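Local coordinates for uncharacterized protein (PDB 2NSF) that probably isomerises maleylpyruvate to fumarylpyruvate with mycothiol as cofactor, and holds a zinc ion, at residues Glu192-Gln195 / Lys196-Ser199. Residues are numbered along the deposited sequence; the frame is centred on the assembly and turned at random.
Sequences EITQ and KWTS
The indole of Trp-197 carries Ile-193, one helical turn earlier, on one of its faces: methyl CG2 sits 3.8 Å from the centre of the six-membered ring, a CH-pi contact lying off that centre and above the CE2-CZ2 bond, with CG2 within 3.5 Å of CZ2. Over that face too, above the pyrrole part, lies Ile-193 O, 3.4 Å from Trp-197 CG, brought there by the nearly straight hydrogen bond (166°) it accepts from Trp-197 N at 3.0 Å. Thr-194 CG2 meets CE3 and CZ3 obliquely, more loosely, while NE1 makes a weak hydrogen bond to the carbonyl of Arg-259. With CG2 anti to the backbone N (CG1 at chi1 -65°), the isoleucine methyl leans toward the next turn and over the indole, the two side chains side by side. Such i to i+4 pairing here marks the buried flank of helix 183-199, in the C-terminal domain, where Ile-193 and Trp-197 both pack on Ala-239 of helix 232-239 and Trp-197 also reaches Leu-206 of strand 206-210. On another flank, Thr-194 O accepts two donors from Thr-198, the amide N at 2.9 Å and OG1 at 2.8 Å, which approach from opposite faces of the carbonyl plane. Rotation of the Thr-198 hydroxyl back beside its own N (chi1 -63°) allows this double grip. Near the helix C-terminus, Ser-199 OG turns back to donate to Lys-196 O at 2.6 Å.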
# COMPACT_ATOMS: atom_id res chain seq x y z
N GLU A 192 -0.72 -10.58 4.29
CA GLU A 192 -1.62 -9.59 4.89
C GLU A 192 -2.99 -9.54 4.23
O GLU A 192 -4.01 -9.52 4.92
CB GLU A 192 -1.00 -8.19 4.83
CG GLU A 192 -1.80 -7.17 5.62
CD GLU A 192 -1.16 -5.80 5.62
OE1 GLU A 192 -1.34 -5.06 4.63
OE2 GLU A 192 -0.47 -5.48 6.61
N ILE A 193 -3.02 -9.50 2.91
CA ILE A 193 -4.29 -9.45 2.21
C ILE A 193 -5.15 -10.67 2.52
O ILE A 193 -6.34 -10.55 2.80
CB ILE A 193 -4.09 -9.35 0.68
CG1 ILE A 193 -3.40 -8.02 0.34
CG2 ILE A 193 -5.43 -9.47 -0.03
CD1 ILE A 193 -3.05 -7.87 -1.14
N THR A 194 -4.55 -11.86 2.48
CA THR A 194 -5.31 -13.06 2.76
C THR A 194 -5.67 -13.16 4.23
O THR A 194 -6.70 -13.75 4.58
CB THR A 194 -4.57 -14.34 2.26
OG1 THR A 194 -3.26 -14.40 2.83
CG2 THR A 194 -4.47 -14.31 0.74
N GLN A 195 -4.85 -12.58 5.10
CA GLN A 195 -5.15 -12.58 6.53
C GLN A 195 -6.36 -11.67 6.74
O GLN A 195 -7.26 -11.99 7.53
CB GLN A 195 -3.96 -12.06 7.33
CG GLN A 195 -2.85 -13.09 7.54
CD GLN A 195 -1.58 -12.46 8.04
OE1 GLN A 195 -1.47 -11.24 8.13
NE2 GLN A 195 -0.59 -13.29 8.37
N LYS A 196 -6.37 -10.54 6.04
CA LYS A 196 -7.49 -9.62 6.16
C LYS A 196 -8.77 -10.30 5.70
O LYS A 196 -9.79 -10.25 6.40
CB LYS A 196 -7.24 -8.34 5.33
CG LYS A 196 -8.27 -7.26 5.61
CD LYS A 196 -7.93 -5.94 4.92
CE LYS A 196 -8.88 -4.84 5.38
NZ LYS A 196 -8.54 -3.51 4.78
N TRP A 197 -8.73 -10.95 4.54
CA TRP A 197 -9.91 -11.66 4.03
C TRP A 197 -10.38 -12.70 5.05
O TRP A 197 -11.57 -12.83 5.32
CB TRP A 197 -9.62 -12.38 2.71
CG TRP A 197 -9.31 -11.48 1.56
CD1 TRP A 197 -9.56 -10.14 1.46
CD2 TRP A 197 -8.73 -11.87 0.31
NE1 TRP A 197 -9.17 -9.67 0.22
CE2 TRP A 197 -8.65 -10.72 -0.50
CE3 TRP A 197 -8.26 -13.09 -0.21
CZ2 TRP A 197 -8.13 -10.74 -1.80
CZ3 TRP A 197 -7.73 -13.12 -1.50
CH2 TRP A 197 -7.67 -11.95 -2.28
N THR A 198 -9.43 -13.46 5.59
CA THR A 198 -9.76 -14.48 6.57
C THR A 198 -10.48 -13.88 7.76
O THR A 198 -11.51 -14.41 8.20
CB THR A 198 -8.49 -15.19 7.08
OG1 THR A 198 -7.84 -15.87 6.00
CG2 THR A 198 -8.86 -16.21 8.16
N SER A 199 -9.95 -12.78 8.28
CA SER A 199 -10.56 -12.14 9.44
C SER A 199 -11.99 -11.70 9.15
O SER A 199 -12.82 -11.65 10.05
CB SER A 199 -9.73 -10.93 9.89
OG SER A 199 -9.82 -9.86 8.96